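PDB 5Z6E: DUF1881 domain-containing protein, which is an abundant perithecial protein whose isolated N-terminal beta gamma-crystallin domain, described here, binds calcium at a site its Ig-like domain renders inoperative in the whole protein. Local coordinates for residues 51-56 against 82-87. Residues are numbered along the deposited sequence; the frame is centred on the assembly and turned at random.
Sequences KVIAWQ and RFRVVD. With CA (calcium ion), chain B.
With CG of W55 anti to its own carbonyl carbon (chi1 -60°) and CG of R84 set likewise (chi1 -49°), indole and arginine chain run side by side on one face of an antiparallel pair, the two central strands of a four-stranded sheet in this beta gamma-crystallin domain. The indole turns its benzo edge to R84, whose CD lies near the ring plane, 3.8 Å from CH2 of W55. CG of R82 comes in at a slant, clear of that plane, 3.9 Å from CE3 of W55. Ring and R84 guanidinium are nearly coplanar, 20° apart. Replacing W55 by an alanine would probably open a gap beside the aliphatic parts of R82 and R84, leaving them without their shared apolar neighbour though their charged ends stay tethered. Those ends are held from elsewhere, R84 NE by a salt bridge to D30, R82 by E60 and S32. Further along this face, CG1 of V86 sits over the centre of the R84 guanidinium, 3.9 Å above its plane, while CD1 of I53 meets CG2 of V86 at 3.8 Å. The other face, with V52, A54, F83 and V85, is buried; there CG1 of V52 packs on CB of F83, whose ring goes on to meet F12 and Y25. Paired backbone bonds join K51 with V86 and I53 with R84, each rung two bonds, and W55 N binds R82 O at 2.8 Å; the return bond of this last rung, R82 N to W55 O, is weak at 3.3 Å. Just past that end the chain turns a corner at Q56, delivering its backbone carbonyl to the calcium site, which D39, G79, S81 and two waters complete: Q56 O stands 2.4 Å from the calcium ion.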
ATOM      1  N   LYS A  51       1.886  -3.580  -8.143  1.00 11.87           N
ATOM      2  CA  LYS A  51       2.960  -3.714  -7.172  1.00 14.22           C
ATOM      3  C   LYS A  51       3.059  -2.413  -6.386  1.00 12.51           C
ATOM      4  O   LYS A  51       2.923  -1.329  -6.963  1.00 14.57           O
ATOM      5  CB  LYS A  51       4.265  -4.048  -7.901  1.00 12.68           C
ATOM      6  CG  LYS A  51       5.544  -3.813  -7.147  1.00 16.04           C
ATOM      7  CD  LYS A  51       6.686  -4.312  -8.013  1.00 18.59           C
ATOM      8  CE  LYS A  51       8.041  -4.107  -7.360  1.00 27.28           C
ATOM      9  NZ  LYS A  51       9.137  -4.567  -8.274  1.00 25.84           N
ATOM     10  N   VAL A  52       3.257  -2.513  -5.075  1.00 11.24           N
ATOM     11  CA  VAL A  52       3.394  -1.325  -4.235  1.00 11.92           C
ATOM     12  C   VAL A  52       4.847  -1.131  -3.808  1.00 11.73           C
ATOM     13  O   VAL A  52       5.454  -2.038  -3.251  1.00 13.04           O
ATOM     14  CB  VAL A  52       2.509  -1.410  -2.985  1.00  9.82           C
ATOM     15  CG1 VAL A  52       2.628  -0.127  -2.152  1.00 11.81           C
ATOM     16  CG2 VAL A  52       1.049  -1.650  -3.364  1.00 11.22           C
ATOM     17  N   ILE A  53       5.390   0.049  -4.082  1.00 12.64           N
ATOM     18  CA  ILE A  53       6.695   0.439  -3.565  1.00 11.91           C
ATOM     19  C   ILE A  53       6.432   1.408  -2.422  1.00 13.90           C
ATOM     20  O   ILE A  53       5.771   2.414  -2.629  1.00 12.29           O
ATOM     21  CB  ILE A  53       7.553   1.096  -4.651  1.00 15.70           C
ATOM     22  CG1 ILE A  53       7.790   0.105  -5.793  1.00 16.75           C
ATOM     23  CG2 ILE A  53       8.866   1.588  -4.070  1.00 18.60           C
ATOM     24  CD1 ILE A  53       8.271   0.762  -7.059  1.00 27.76           C
ATOM     25  N   ALA A  54       6.923   1.105  -1.225  1.00 11.75           N
ATOM     26  CA  ALA A  54       6.449   1.805  -0.035  1.00  9.85           C
ATOM     27  C   ALA A  54       7.574   2.273   0.883  1.00 12.39           C
ATOM     28  O   ALA A  54       8.578   1.581   1.047  1.00 10.93           O
ATOM     29  CB  ALA A  54       5.495   0.901   0.743  1.00 11.85           C
ATOM     30  N   TRP A  55       7.371   3.428   1.522  1.00 11.79           N
ATOM     31  CA  TRP A  55       8.347   3.967   2.463  1.00 12.16           C
ATOM     32  C   TRP A  55       7.717   4.436   3.769  1.00 13.94           C
ATOM     33  O   TRP A  55       6.594   4.970   3.802  1.00 12.21           O
ATOM     34  CB  TRP A  55       9.101   5.162   1.874  1.00 11.77           C
ATOM     35  CG  TRP A  55       9.887   4.918   0.624  1.00 13.03           C
ATOM     36  CD1 TRP A  55      11.220   4.616   0.531  1.00 14.30           C
ATOM     37  CD2 TRP A  55       9.403   5.020  -0.712  1.00 14.94           C
ATOM     38  NE1 TRP A  55      11.586   4.512  -0.793  1.00 15.76           N
ATOM     39  CE2 TRP A  55      10.485   4.751  -1.574  1.00 16.80           C
ATOM     40  CE3 TRP A  55       8.151   5.299  -1.266  1.00 18.15           C
ATOM     41  CZ2 TRP A  55      10.352   4.758  -2.960  1.00 20.70           C
ATOM     42  CZ3 TRP A  55       8.020   5.301  -2.651  1.00 21.90           C
ATOM     43  CH2 TRP A  55       9.117   5.032  -3.478  1.00 24.12           C
ATOM     44  N   GLN A  56       8.489   4.282   4.833  1.00 12.07           N
ATOM     45  CA  GLN A  56       8.178   4.858   6.131  1.00 11.76           C
ATOM     46  C   GLN A  56       8.046   6.389   6.104  1.00 12.82           C
ATOM     47  O   GLN A  56       7.135   6.944   6.705  1.00 11.72           O
ATOM     48  CB  GLN A  56       9.266   4.447   7.123  1.00 10.94           C
ATOM     49  CG  GLN A  56       9.043   4.937   8.531  1.00 12.30           C
ATOM     50  CD  GLN A  56      10.144   4.491   9.467  1.00 17.66           C
ATOM     51  OE1 GLN A  56      11.221   4.080   9.026  1.00 15.79           O
ATOM     52  NE2 GLN A  56       9.883   4.572  10.770  1.00 20.10           N
ATOM     53  N   ARG A  82       4.400   7.069   2.448  1.00 10.08           N
ATOM     54  CA  ARG A  82       4.452   7.289   1.011  1.00 12.25           C
ATOM     55  C   ARG A  82       4.538   5.969   0.265  1.00 11.21           C
ATOM     56  O   ARG A  82       5.193   5.039   0.720  1.00 11.39           O
ATOM     57  CB  ARG A  82       5.638   8.180   0.651  1.00 14.09           C
ATOM     58  CG  ARG A  82       5.805   8.359  -0.846  1.00 14.63           C
ATOM     59  CD  ARG A  82       6.541   9.610  -1.174  1.00 17.67           C
ATOM     60  NE  ARG A  82       6.833   9.701  -2.598  1.00 18.51           N
ATOM     61  CZ  ARG A  82       6.064  10.324  -3.479  1.00 20.78           C
ATOM     62  NH1 ARG A  82       4.947  10.914  -3.084  1.00 20.73           N
ATOM     63  NH2 ARG A  82       6.414  10.356  -4.763  1.00 22.50           N
ATOM     64  N   PHE A  83       3.872   5.888  -0.881  1.00 12.43           N
ATOM     65  CA  PHE A  83       3.984   4.706  -1.726  1.00 11.23           C
ATOM     66  C   PHE A  83       3.708   5.049  -3.188  1.00 13.17           C
ATOM     67  O   PHE A  83       3.117   6.090  -3.493  1.00 12.56           O
ATOM     68  CB  PHE A  83       3.024   3.602  -1.251  1.00 11.38           C
ATOM     69  CG  PHE A  83       1.557   3.982  -1.332  1.00 13.69           C
ATOM     70  CD1 PHE A  83       0.817   3.741  -2.492  1.00 10.96           C
ATOM     71  CD2 PHE A  83       0.920   4.577  -0.250  1.00 12.56           C
ATOM     72  CE1 PHE A  83      -0.536   4.092  -2.565  1.00 12.79           C
ATOM     73  CE2 PHE A  83      -0.423   4.936  -0.321  1.00 11.28           C
ATOM     74  CZ  PHE A  83      -1.156   4.680  -1.475  1.00 10.83           C
ATOM     75  N   ARG A  84       4.160   4.174  -4.077  1.00 11.69           N
ATOM     76  CA  ARG A  84       3.824   4.239  -5.490  1.00 13.37           C
ATOM     77  C   ARG A  84       3.167   2.926  -5.872  1.00 14.42           C
ATOM     78  O   ARG A  84       3.576   1.871  -5.396  1.00 15.65           O
ATOM     79  CB  ARG A  84       5.069   4.466  -6.354  1.00 16.47           C
ATOM     80  CG  ARG A  84       5.976   5.592  -5.901  1.00 19.14           C
ATOM     81  CD  ARG A  84       7.230   5.655  -6.763  1.00 22.16           C
ATOM     82  NE  ARG A  84       6.891   5.716  -8.180  1.00 28.15           N
ATOM     83  CZ  ARG A  84       7.601   5.150  -9.152  1.00 36.91           C
ATOM     84  NH1 ARG A  84       8.707   4.465  -8.869  1.00 35.22           N
ATOM     85  NH2 ARG A  84       7.198   5.265 -10.415  1.00 38.43           N
ATOM     86  N   VAL A  85       2.146   2.985  -6.719  1.00 12.79           N
ATOM     87  CA  VAL A  85       1.587   1.769  -7.294  1.00 11.71           C
ATOM     88  C   VAL A  85       2.106   1.667  -8.728  1.00 15.85           C
ATOM     89  O   VAL A  85       1.896   2.570  -9.544  1.00 14.09           O
ATOM     90  CB  VAL A  85       0.060   1.773  -7.262  1.00 12.12           C
ATOM     91  CG1 VAL A  85      -0.480   0.384  -7.633  1.00 12.04           C
ATOM     92  CG2 VAL A  85      -0.448   2.199  -5.871  1.00 14.25           C
ATOM     93  N   VAL A  86       2.817   0.583  -9.018  1.00 12.54           N
ATOM     94  CA  VAL A  86       3.473   0.430 -10.309  1.00 12.43           C
ATOM     95  C   VAL A  86       3.111  -0.915 -10.938  1.00 13.56           C
ATOM     96  O   VAL A  86       2.621  -1.819 -10.262  1.00 11.70           O
ATOM     97  CB  VAL A  86       5.013   0.545 -10.176  1.00 14.85           C
ATOM     98  CG1 VAL A  86       5.401   1.897  -9.570  1.00 16.92           C
ATOM     99  CG2 VAL A  86       5.568  -0.610  -9.339  1.00 13.47           C
ATOM    100  N   ASP A  87       3.359  -1.045 -12.236  1.00 14.49           N
ATOM    101  CA  ASP A  87       3.181  -2.324 -12.922  1.00 14.38           C
ATOM    102  C   ASP A  87       3.996  -3.433 -12.243  1.00 15.30           C
ATOM    103  O   ASP A  87       5.164  -3.231 -11.886  1.00 15.30           O
ATOM    104  CB  ASP A  87       3.583  -2.190 -14.386  1.00 16.44           C
ATOM    105  CG  ASP A  87       3.249  -3.422 -15.185  1.00 21.74           C
ATOM    106  OD1 ASP A  87       2.127  -3.958 -15.020  1.00 22.12           O
ATOM    107  OD2 ASP A  87       4.121  -3.865 -15.966  1.00 25.96           O
TER
HETATM  108 CA    CA B 201       5.692   7.465   8.533  1.00 11.97          CA
HETATM  109  O   HOH W   1       6.728   6.605  10.448  1.00 11.70           O
HETATM  110  O   HOH W   2       4.931   9.393   9.904  1.00 11.23           O